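Local coordinates for transcriptional regulator (Rhodococcus sp., PDB 2O0Y), which probably binds DNA and regulates transcription as a member of the IclR family, at residues A153-L158 with G193-H198. Residues are numbered along the deposited sequence; the frame is centred on the assembly and turned at random.
Sequences AGKILL and GYQLVH
Ile156 and Gln195 carry the apolar part of this contact, their side chains lying alongside and pointing opposite ways. CD1 of Ile156 lies 3.7 Å from Gln195 CG and reaches on to the backbone at Tyr194 CA, 4.0 Å away; a branched aliphatic chain suits this place because it also meets Ser209 and Pro211. Lysine suits its site because its stem packs while its charge leaves: Lys155 CB makes van der Waals contact with the amide at Gln195 NE2 (3.5 Å), CE touches Val197 CG1, and a turn at chi3 (-100°) carries NZ to a salt bridge with Glu200.

No direct hydrogen bond joins the segments; a water does. It donates to Lys155 O at 2.7 Å and accepts from Gln195 NE2 at 2.9 Å. Glutamine combines methylenes for Ile156 with this amide donor, and NE2 also donates to Lys185 O. An alanine in place of Gln195 would probably leave the water and Lys185 O without their shared donor and open a gap beside Ile156.

The arrangement is helix-on-sheet packing in the GAF-like C-terminal domain of IclR regulators: the axes of 153-157 and edge strand 195-198 run roughly antiparallel, at 148°.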
ATOM      1  N   ALA B 153       1.535  -7.204  22.702  1.00 27.99           N
ATOM      2  CA  ALA B 153       1.668  -7.280  21.247  1.00 27.14           C
ATOM      3  C   ALA B 153       2.688  -6.261  20.754  1.00 28.10           C
ATOM      4  O   ALA B 153       3.536  -6.597  19.926  1.00 28.45           O
ATOM      5  CB  ALA B 153       0.340  -7.055  20.573  1.00 27.33           C
ATOM      6  N   GLY B 154       2.620  -5.019  21.247  1.00 27.47           N
ATOM      7  CA  GLY B 154       3.544  -3.982  20.780  1.00 25.84           C
ATOM      8  C   GLY B 154       5.011  -4.385  20.943  1.00 27.50           C
ATOM      9  O   GLY B 154       5.827  -4.193  20.043  1.00 26.87           O
ATOM     10  N   LYS B 155       5.375  -4.907  22.118  1.00 27.30           N
ATOM     11  CA  LYS B 155       6.749  -5.351  22.350  1.00 27.96           C
ATOM     12  C   LYS B 155       7.156  -6.590  21.530  1.00 27.20           C
ATOM     13  O   LYS B 155       8.323  -6.782  21.239  1.00 28.18           O
ATOM     14  CB  LYS B 155       6.990  -5.573  23.847  1.00 26.92           C
ATOM     15  CG  LYS B 155       7.136  -4.237  24.603  1.00 30.13           C
ATOM     16  CD  LYS B 155       7.192  -4.427  26.145  1.00 31.42           C
ATOM     17  CE  LYS B 155       5.840  -4.148  26.830  1.00 32.52           C
ATOM     18  NZ  LYS B 155       5.479  -2.662  26.917  1.00 29.44           N
ATOM     19  N   ILE B 156       6.195  -7.434  21.163  1.00 27.14           N
ATOM     20  CA  ILE B 156       6.489  -8.560  20.264  1.00 25.83           C
ATOM     21  C   ILE B 156       6.754  -8.001  18.859  1.00 27.08           C
ATOM     22  O   ILE B 156       7.750  -8.335  18.255  1.00 26.57           O
ATOM     23  CB  ILE B 156       5.363  -9.626  20.245  1.00 26.75           C
ATOM     24  CG1 ILE B 156       5.301 -10.384  21.601  1.00 23.48           C
ATOM     25  CG2 ILE B 156       5.530 -10.599  19.042  1.00 25.95           C
ATOM     26  CD1 ILE B 156       6.499 -11.310  21.848  1.00 24.21           C
ATOM     27  N   LEU B 157       5.903  -7.095  18.363  1.00 27.24           N
ATOM     28  CA  LEU B 157       6.128  -6.518  17.027  1.00 26.81           C
ATOM     29  C   LEU B 157       7.453  -5.791  16.951  1.00 27.25           C
ATOM     30  O   LEU B 157       8.067  -5.769  15.890  1.00 27.74           O
ATOM     31  CB  LEU B 157       4.994  -5.573  16.634  1.00 27.33           C
ATOM     32  CG  LEU B 157       3.661  -6.318  16.489  1.00 26.24           C
ATOM     33  CD1 LEU B 157       2.509  -5.309  16.465  1.00 24.54           C
ATOM     34  CD2 LEU B 157       3.698  -7.170  15.192  1.00 24.29           C
ATOM     35  N   LEU B 158       7.904  -5.191  18.056  1.00 26.32           N
ATOM     36  CA  LEU B 158       9.147  -4.402  18.007  1.00 26.33           C
ATOM     37  C   LEU B 158      10.364  -5.302  17.967  1.00 27.64           C
ATOM     38  O   LEU B 158      11.476  -4.809  17.847  1.00 28.74           O
ATOM     39  CB  LEU B 158       9.267  -3.441  19.199  1.00 25.93           C
ATOM     40  CG  LEU B 158       8.337  -2.234  19.112  1.00 26.34           C
ATOM     41  CD1 LEU B 158       8.230  -1.505  20.477  1.00 25.25           C
ATOM     42  CD2 LEU B 158       8.796  -1.285  17.965  1.00 28.78           C
ATOM     43  N   GLY B 193      10.537 -15.692  24.724  1.00 31.46           N
ATOM     44  CA  GLY B 193       9.765 -16.189  23.583  1.00 30.52           C
ATOM     45  C   GLY B 193       8.348 -15.655  23.554  1.00 29.84           C
ATOM     46  O   GLY B 193       7.578 -15.975  22.655  1.00 29.61           O
ATOM     47  N   TYR B 194       8.000 -14.855  24.559  1.00 28.72           N
ATOM     48  CA  TYR B 194       6.682 -14.241  24.621  1.00 28.14           C
ATOM     49  C   TYR B 194       6.684 -13.057  25.567  1.00 27.67           C
ATOM     50  O   TYR B 194       7.644 -12.834  26.311  1.00 26.61           O
ATOM     51  CB  TYR B 194       5.611 -15.275  25.039  1.00 28.86           C
ATOM     52  CG  TYR B 194       5.842 -15.874  26.396  1.00 28.86           C
ATOM     53  CD1 TYR B 194       6.559 -17.062  26.541  1.00 29.23           C
ATOM     54  CD2 TYR B 194       5.354 -15.248  27.545  1.00 30.87           C
ATOM     55  CE1 TYR B 194       6.805 -17.600  27.844  1.00 31.14           C
ATOM     56  CE2 TYR B 194       5.584 -15.796  28.852  1.00 29.18           C
ATOM     57  CZ  TYR B 194       6.286 -16.957  28.975  1.00 28.53           C
ATOM     58  OH  TYR B 194       6.498 -17.487  30.237  1.00 30.24           O
ATOM     59  N   GLN B 195       5.598 -12.301  25.518  1.00 27.02           N
ATOM     60  CA  GLN B 195       5.367 -11.173  26.426  1.00 27.16           C
ATOM     61  C   GLN B 195       4.093 -11.404  27.224  1.00 27.65           C
ATOM     62  O   GLN B 195       3.074 -11.731  26.659  1.00 27.67           O
ATOM     63  CB  GLN B 195       5.203  -9.880  25.617  1.00 26.25           C
ATOM     64  CG  GLN B 195       6.513  -9.338  25.017  1.00 25.71           C
ATOM     65  CD  GLN B 195       7.331  -8.604  26.011  1.00 29.11           C
ATOM     66  OE1 GLN B 195       6.872  -8.376  27.113  1.00 29.76           O
ATOM     67  NE2 GLN B 195       8.556  -8.206  25.631  1.00 27.33           N
ATOM     68  N   LEU B 196       4.158 -11.208  28.537  1.00 27.94           N
ATOM     69  CA  LEU B 196       2.977 -11.312  29.393  1.00 28.33           C
ATOM     70  C   LEU B 196       3.007 -10.072  30.286  1.00 28.87           C
ATOM     71  O   LEU B 196       3.923  -9.930  31.085  1.00 26.44           O
ATOM     72  CB  LEU B 196       3.044 -12.618  30.216  1.00 28.05           C
ATOM     73  CG  LEU B 196       2.067 -12.727  31.396  1.00 28.49           C
ATOM     74  CD1 LEU B 196       0.648 -12.814  30.892  1.00 23.13           C
ATOM     75  CD2 LEU B 196       2.414 -13.990  32.132  1.00 29.56           C
ATOM     76  N   VAL B 197       2.051  -9.163  30.088  1.00 29.24           N
ATOM     77  CA  VAL B 197       2.078  -7.864  30.762  1.00 31.42           C
ATOM     78  C   VAL B 197       0.709  -7.606  31.406  1.00 31.90           C
ATOM     79  O   VAL B 197      -0.321  -8.123  30.920  1.00 30.91           O
ATOM     80  CB  VAL B 197       2.354  -6.722  29.741  1.00 31.83           C
ATOM     81  CG1 VAL B 197       3.625  -6.995  28.926  1.00 33.10           C
ATOM     82  CG2 VAL B 197       1.213  -6.571  28.816  1.00 33.77           C
ATOM     83  N   HIS B 198       0.689  -6.780  32.448  1.00 31.80           N
ATOM     84  CA  HIS B 198      -0.561  -6.456  33.178  1.00 32.69           C
ATOM     85  C   HIS B 198      -0.744  -4.947  33.340  1.00 32.82           C
ATOM     86  O   HIS B 198       0.156  -4.274  33.810  1.00 32.84           O
ATOM     87  CB  HIS B 198      -0.530  -7.080  34.568  1.00 33.22           C
ATOM     88  CG  HIS B 198      -0.152  -8.529  34.587  1.00 34.40           C
ATOM     89  ND1 HIS B 198      -1.053  -9.542  34.321  1.00 36.85           N
ATOM     90  CD2 HIS B 198       1.025  -9.135  34.867  1.00 35.63           C
ATOM     91  CE1 HIS B 198      -0.442 -10.710  34.430  1.00 36.97           C
ATOM     92  NE2 HIS B 198       0.818 -10.490  34.771  1.00 36.86           N
TER
HETATM   93  O   HOH W   1       9.421  -8.568  22.912  1.00 33.79           O